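Local coordinates for protein glutathione S-transferase (Legionella pneumophila subsp. pneumophila str. Philadelphia 1, PDB 3NIV) that probably acts as a zeta-class glutathione transferase, most likely isomerising maleylacetoacetate, at residues A13-R18 with D206-A211; R114-L119 with E132-W137. All blocks are in the same frame, centred on the assembly; numbering follows the deposited sequence.

Two buried contacts illustrate how a glutathione transferase chain is tied together at very different sequence separations. Interaction 1 joins helix 12-23 of the thioredoxin-like N-terminal domain to the loop and short helix near the end of the chain, across 187 intervening residues, and so fastens one domain to the other. Interaction 2 is local: helices 113-123 and 127-149, both of the all-helical C-terminal domain, close on each other over a short connection. Along the chain it is nested inside the loop that interaction 1 closes. The centres lie 22 Å apart and the nearest atoms about 10 Å, without touching; interaction 2 borders the second subunit, whereas interaction 1 stays within one chain.

Interaction 1. Residues A13-R18 with D206-A211; sequences ACYRVR and DAAPEA
Tyr15 lays its ring against the turn formed by Ala207, Ala208 and Pro209, with Pro209 CD over the centre of one face, 4.0 Å from the ring centroid and 11° off the normal. This is a CH-pi contact, and the two side chains cross at about a right angle. CG is anti to the backbone N (chi1 -168°), and the far end of the ring comes nearer to 206-211 than its root does. Its CE1 comes to 3.5 Å from Ala208 CA, while Ala207 CB lies in the plane of the ring, at its edge. Three residues along the helix, Arg18 supplies the polar half. Its chain bends at chi3 (-48°), and the guanidinium takes hold of a single acceptor side-on: NE donates to Ala207 O at 2.8 Å and NH2 donates to the same Ala207 O at 2.7 Å. The oxygen lies in the guanidinium plane. NH2 approaches it nearly along the C=O axis, NE more from the side, tilted from the carbonyl plane; both N-H bonds are bent, as expected when two donors share one acceptor. The aliphatic root packs as well, Arg18 CB meeting Ala207 CB at 3.6 Å. NH1 forms a salt bridge with Asp7 on strand 5-7, while Ile172 and Pro173 of helix 166-180 also touch Tyr15. The forked bond gives the carbonyl of the buried Ala207 two donors and fixes the guanidinium's rotation, and Asp7 probably offsets the buried positive charge; polar and apolar contacts together join the thioredoxin-like domain to the end of the helical C-terminal domain.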
loop_
_atom_site.group_PDB
_atom_site.type_symbol
_atom_site.label_atom_id
_atom_site.label_comp_id
_atom_site.label_asym_id
_atom_site.label_seq_id
_atom_site.Cartn_x
_atom_site.Cartn_y
_atom_site.Cartn_z
ATOM N N ALA A 13 -10.457 -3.539 -4.165
ATOM C CA ALA A 13 -9.934 -4.006 -2.895
ATOM C C ALA A 13 -10.684 -5.257 -2.461
ATOM O O ALA A 13 -10.067 -6.247 -2.061
ATOM C CB ALA A 13 -10.059 -2.914 -1.840
ATOM N N CYS A 14 -12.013 -5.218 -2.557
ATOM C CA CYS A 14 -12.842 -6.349 -2.137
ATOM C C CYS A 14 -12.630 -7.579 -3.007
ATOM O O CYS A 14 -12.777 -8.710 -2.556
ATOM C CB CYS A 14 -14.321 -5.979 -2.152
ATOM S SG CYS A 14 -14.873 -4.997 -0.748
ATOM N N TYR A 15 -12.307 -7.348 -4.267
ATOM C CA TYR A 15 -12.044 -8.437 -5.202
ATOM C C TYR A 15 -10.787 -9.186 -4.738
ATOM O O TYR A 15 -10.790 -10.406 -4.621
ATOM C CB TYR A 15 -11.912 -7.846 -6.613
ATOM C CG TYR A 15 -11.922 -8.811 -7.785
ATOM C CD1 TYR A 15 -12.234 -10.158 -7.629
ATOM C CD2 TYR A 15 -11.642 -8.351 -9.065
ATOM C CE1 TYR A 15 -12.238 -11.009 -8.706
ATOM C CE2 TYR A 15 -11.645 -9.195 -10.140
ATOM C CZ TYR A 15 -11.948 -10.524 -9.965
ATOM O OH TYR A 15 -11.946 -11.343 -11.073
ATOM N N ARG A 16 -9.728 -8.452 -4.418
ATOM C CA ARG A 16 -8.520 -9.071 -3.860
ATOM C C ARG A 16 -8.837 -9.968 -2.677
ATOM O O ARG A 16 -8.441 -11.133 -2.634
ATOM C CB ARG A 16 -7.557 -8.011 -3.351
ATOM C CG ARG A 16 -7.163 -6.994 -4.356
ATOM C CD ARG A 16 -6.517 -5.829 -3.647
ATOM N NE ARG A 16 -6.271 -4.760 -4.598
ATOM C CZ ARG A 16 -5.870 -3.550 -4.255
ATOM N NH1 ARG A 16 -5.676 -3.275 -2.976
ATOM N NH2 ARG A 16 -5.668 -2.628 -5.189
ATOM N N VAL A 17 -9.524 -9.405 -1.693
ATOM C CA VAL A 17 -9.869 -10.179 -0.522
ATOM C C VAL A 17 -10.640 -11.432 -0.900
ATOM O O VAL A 17 -10.335 -12.508 -0.418
ATOM C CB VAL A 17 -10.664 -9.365 0.494
ATOM C CG1 VAL A 17 -10.954 -10.216 1.717
ATOM C CG2 VAL A 17 -9.881 -8.133 0.895
ATOM N N ARG A 18 -11.633 -11.294 -1.769
ATOM C CA ARG A 18 -12.436 -12.448 -2.167
ATOM C C ARG A 18 -11.595 -13.569 -2.770
ATOM O O ARG A 18 -11.770 -14.730 -2.400
ATOM C CB ARG A 18 -13.601 -12.046 -3.077
ATOM C CG ARG A 18 -14.701 -11.281 -2.326
ATOM C CD ARG A 18 -15.981 -11.165 -3.134
ATOM N NE ARG A 18 -15.714 -10.717 -4.493
ATOM C CZ ARG A 18 -15.767 -9.451 -4.890
ATOM N NH1 ARG A 18 -16.091 -8.493 -4.028
ATOM N NH2 ARG A 18 -15.511 -9.144 -6.158
ATOM N N ASP A 206 -14.957 -17.263 -9.221
ATOM C CA ASP A 206 -16.081 -17.116 -8.293
ATOM C C ASP A 206 -16.023 -15.832 -7.463
ATOM O O ASP A 206 -16.997 -15.451 -6.821
ATOM C CB ASP A 206 -16.152 -18.337 -7.376
ATOM C CG ASP A 206 -16.222 -19.643 -8.157
ATOM O OD1 ASP A 206 -16.794 -19.625 -9.276
ATOM O OD2 ASP A 206 -15.706 -20.677 -7.661
ATOM N N ALA A 207 -14.874 -15.169 -7.485
ATOM C CA ALA A 207 -14.675 -13.952 -6.714
ATOM C C ALA A 207 -14.954 -12.721 -7.565
ATOM O O ALA A 207 -14.969 -11.595 -7.058
ATOM C CB ALA A 207 -13.260 -13.903 -6.182
ATOM N N ALA A 208 -15.158 -12.935 -8.861
ATOM C CA ALA A 208 -15.430 -11.838 -9.786
ATOM C C ALA A 208 -16.682 -11.111 -9.351
ATOM O O ALA A 208 -17.575 -11.720 -8.771
ATOM C CB ALA A 208 -15.602 -12.368 -11.206
ATOM N N PRO A 209 -16.745 -9.801 -9.619
ATOM C CA PRO A 209 -17.920 -8.995 -9.274
ATOM C C PRO A 209 -19.196 -9.536 -9.915
ATOM O O PRO A 209 -20.255 -9.486 -9.293
ATOM C CB PRO A 209 -17.577 -7.615 -9.846
ATOM C CG PRO A 209 -16.092 -7.579 -9.857
ATOM C CD PRO A 209 -15.667 -8.979 -10.195
ATOM N N GLU A 210 -19.083 -10.060 -11.133
ATOM C CA GLU A 210 -20.233 -10.595 -11.856
ATOM C C GLU A 210 -20.785 -11.811 -11.134
ATOM O O GLU A 210 -21.992 -12.046 -11.129
ATOM C CB GLU A 210 -19.849 -10.966 -13.291
ATOM C CG GLU A 210 -19.558 -9.766 -14.186
ATOM C CD GLU A 210 -18.454 -8.873 -13.629
ATOM O OE1 GLU A 210 -17.479 -9.416 -13.043
ATOM O OE2 GLU A 210 -18.563 -7.631 -13.785
ATOM N N ALA A 211 -19.899 -12.584 -10.521
ATOM C CA ALA A 211 -20.326 -13.758 -9.781
ATOM C C ALA A 211 -21.226 -13.370 -8.606
ATOM O O ALA A 211 -22.100 -14.141 -8.197
ATOM C CB ALA A 211 -19.120 -14.533 -9.290
#

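Interaction 2. Residues R114-L119 with E132-W137; sequences RVLNRL and EWYHHW
Leu119 presses its CD1 methyl onto the indole of Trp133, 3.4 Å from the centroid of the five-membered ring and only 6° off its normal, a CH-pi contact over the face. Trp133 answers with CG anti to its own backbone N (chi1 170°) and the indole turned nearly perpendicular at chi2, which offers a broad face to the leucine. The opposite face is covered by NE1 of Trp137, one turn on, so the indole is sandwiched. Val115 crosses the tryptophan at about a right angle, its CG1 reaching CZ2 of Trp133 at 4.0 Å. Leu116 divides its two methyls between neighbouring rings: CD2 sits 4.0 Å from Trp133 CD1, whereas CD1 meets the edge of the Tyr134 ring, in its plane, at 4.0 Å from CD2 of that tyrosine. The polar end of the indole is satisfied by NE1 bonding to Leu110 O of helix 108-111. The segments 114-119 and 132-137 run obliquely antiparallel, their axes 11.6 Å apart at closest approach and at 139° to each other. Around this pair, Phe181 stacks on Tyr134, helix 108-111 lies against Trp133 and Trp137, and Leu110 of the second subunit packs on Val115, placing the helix pair at the interface with the second subunit.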
loop_
_atom_site.group_PDB
_atom_site.type_symbol
_atom_site.label_atom_id
_atom_site.label_comp_id
_atom_site.label_asym_id
_atom_site.label_seq_id
_atom_site.Cartn_x
_atom_site.Cartn_y
_atom_site.Cartn_z
ATOM N N ARG A 114 -13.231 8.102 -5.578
ATOM C CA ARG A 114 -13.049 9.319 -4.803
ATOM C C ARG A 114 -12.091 10.263 -5.510
ATOM O O ARG A 114 -12.242 11.480 -5.438
ATOM C CB ARG A 114 -12.529 8.986 -3.393
ATOM C CG ARG A 114 -10.992 8.992 -3.286
ATOM C CD ARG A 114 -10.380 7.913 -2.350
ATOM N NE ARG A 114 -10.301 8.317 -0.953
ATOM C CZ ARG A 114 -9.177 8.458 -0.244
ATOM N NH1 ARG A 114 -7.980 8.229 -0.774
ATOM N NH2 ARG A 114 -9.261 8.830 1.023
ATOM N N VAL A 115 -11.097 9.710 -6.194
ATOM C CA VAL A 115 -10.140 10.556 -6.893
ATOM C C VAL A 115 -10.723 11.093 -8.198
ATOM O O VAL A 115 -10.530 12.256 -8.554
ATOM C CB VAL A 115 -8.816 9.832 -7.151
ATOM C CG1 VAL A 115 -7.829 10.776 -7.791
ATOM C CG2 VAL A 115 -8.255 9.323 -5.842
ATOM N N LEU A 116 -11.463 10.247 -8.902
ATOM C CA LEU A 116 -12.066 10.673 -10.136
ATOM C C LEU A 116 -13.048 11.798 -9.843
ATOM O O LEU A 116 -13.165 12.743 -10.614
ATOM C CB LEU A 116 -12.754 9.496 -10.814
ATOM C CG LEU A 116 -11.876 8.252 -10.943
ATOM C CD1 LEU A 116 -12.579 7.218 -11.805
ATOM C CD2 LEU A 116 -10.506 8.602 -11.521
ATOM N N ASN A 117 -13.740 11.696 -8.717
ATOM C CA ASN A 117 -14.713 12.713 -8.336
ATOM C C ASN A 117 -14.068 14.034 -7.936
ATOM O O ASN A 117 -14.618 15.101 -8.186
ATOM C CB ASN A 117 -15.608 12.204 -7.213
ATOM C CG ASN A 117 -16.710 11.323 -7.721
ATOM O OD1 ASN A 117 -16.985 11.303 -8.919
ATOM N ND2 ASN A 117 -17.354 10.583 -6.823
ATOM N N ARG A 118 -12.898 13.960 -7.318
ATOM C CA ARG A 118 -12.160 15.167 -6.998
ATOM C C ARG A 118 -11.737 15.885 -8.277
ATOM O O ARG A 118 -11.702 17.112 -8.326
ATOM C CB ARG A 118 -10.933 14.847 -6.148
ATOM C CG ARG A 118 -10.194 16.087 -5.674
ATOM C CD ARG A 118 -10.809 16.669 -4.405
ATOM N NE ARG A 118 -10.143 17.912 -4.031
ATOM C CZ ARG A 118 -10.552 18.727 -3.066
ATOM N NH1 ARG A 118 -11.630 18.439 -2.353
ATOM N NH2 ARG A 118 -9.876 19.836 -2.819
ATOM N N LEU A 119 -11.397 15.119 -9.308
ATOM C CA LEU A 119 -11.011 15.718 -10.580
ATOM C C LEU A 119 -12.199 16.447 -11.171
ATOM O O LEU A 119 -12.062 17.522 -11.739
ATOM C CB LEU A 119 -10.534 14.654 -11.556
ATOM C CG LEU A 119 -9.241 13.989 -11.100
ATOM C CD1 LEU A 119 -8.830 12.952 -12.122
ATOM C CD2 LEU A 119 -8.152 15.038 -10.898
ATOM N N GLU A 132 -8.119 9.887 -19.689
ATOM C CA GLU A 132 -6.701 10.097 -19.936
ATOM C C GLU A 132 -5.884 9.941 -18.647
ATOM O O GLU A 132 -4.840 9.289 -18.633
ATOM C CB GLU A 132 -6.477 11.473 -20.552
ATOM C CG GLU A 132 -5.079 11.673 -21.079
ATOM C CD GLU A 132 -5.004 12.792 -22.094
ATOM O OE1 GLU A 132 -3.937 13.439 -22.159
ATOM O OE2 GLU A 132 -6.009 13.021 -22.818
ATOM N N TRP A 133 -6.379 10.543 -17.570
ATOM C CA TRP A 133 -5.825 10.363 -16.238
ATOM C C TRP A 133 -5.777 8.878 -15.908
ATOM O O TRP A 133 -4.711 8.313 -15.612
ATOM C CB TRP A 133 -6.710 11.111 -15.228
ATOM C CG TRP A 133 -6.448 10.869 -13.754
ATOM C CD1 TRP A 133 -6.981 9.886 -12.975
ATOM C CD2 TRP A 133 -5.641 11.677 -12.880
ATOM N NE1 TRP A 133 -6.539 10.014 -11.674
ATOM C CE2 TRP A 133 -5.722 11.110 -11.591
ATOM C CE3 TRP A 133 -4.861 12.823 -13.063
ATOM C CZ2 TRP A 133 -5.044 11.644 -10.494
ATOM C CZ3 TRP A 133 -4.185 13.353 -11.974
ATOM C CH2 TRP A 133 -4.281 12.758 -10.703
ATOM N N TYR A 134 -6.945 8.255 -15.971
ATOM C CA TYR A 134 -7.113 6.873 -15.564
ATOM C C TYR A 134 -6.180 5.945 -16.339
ATOM O O TYR A 134 -5.572 5.032 -15.771
ATOM C CB TYR A 134 -8.562 6.461 -15.767
ATOM C CG TYR A 134 -8.947 5.220 -15.020
ATOM C CD1 TYR A 134 -8.379 3.995 -15.335
ATOM C CD2 TYR A 134 -9.891 5.266 -14.013
ATOM C CE1 TYR A 134 -8.733 2.849 -14.653
ATOM C CE2 TYR A 134 -10.258 4.123 -13.332
ATOM C CZ TYR A 134 -9.671 2.918 -13.651
ATOM O OH TYR A 134 -10.021 1.781 -12.966
ATOM N N HIS A 135 -6.061 6.200 -17.636
ATOM C CA HIS A 135 -5.227 5.390 -18.513
ATOM C C HIS A 135 -3.749 5.655 -18.253
ATOM O O HIS A 135 -2.894 4.779 -18.455
ATOM C CB HIS A 135 -5.577 5.678 -19.980
ATOM C CG HIS A 135 -6.789 4.943 -20.471
ATOM N ND1 HIS A 135 -7.071 4.780 -21.812
ATOM C CD2 HIS A 135 -7.776 4.303 -19.800
ATOM C CE1 HIS A 135 -8.189 4.090 -21.945
ATOM N NE2 HIS A 135 -8.637 3.787 -20.742
ATOM N N HIS A 136 -3.453 6.871 -17.806
ATOM C CA HIS A 136 -2.074 7.246 -17.508
ATOM C C HIS A 136 -1.456 6.380 -16.411
ATOM O O HIS A 136 -0.323 5.927 -16.529
ATOM C CB HIS A 136 -1.981 8.715 -17.102
ATOM C CG HIS A 136 -0.625 9.105 -16.619
ATOM N ND1 HIS A 136 0.511 8.933 -17.382
ATOM C CD2 HIS A 136 -0.212 9.635 -15.443
ATOM C CE1 HIS A 136 1.563 9.345 -16.700
ATOM N NE2 HIS A 136 1.152 9.778 -15.522
ATOM N N TRP A 137 -2.207 6.148 -15.342
ATOM C CA TRP A 137 -1.669 5.387 -14.228
ATOM C C TRP A 137 -1.685 3.913 -14.565
ATOM O O TRP A 137 -0.874 3.143 -14.040
ATOM C CB TRP A 137 -2.404 5.697 -12.917
ATOM C CG TRP A 137 -2.426 7.162 -12.633
ATOM C CD1 TRP A 137 -3.520 7.954 -12.533
ATOM C CD2 TRP A 137 -1.293 8.020 -12.459
ATOM N NE1 TRP A 137 -3.152 9.244 -12.293
ATOM C CE2 TRP A 137 -1.790 9.319 -12.245
ATOM C CE3 TRP A 137 0.093 7.813 -12.451
ATOM C CZ2 TRP A 137 -0.958 10.410 -12.023
ATOM C CZ3 TRP A 137 0.920 8.893 -12.240
ATOM C CH2 TRP A 137 0.393 10.179 -12.031
#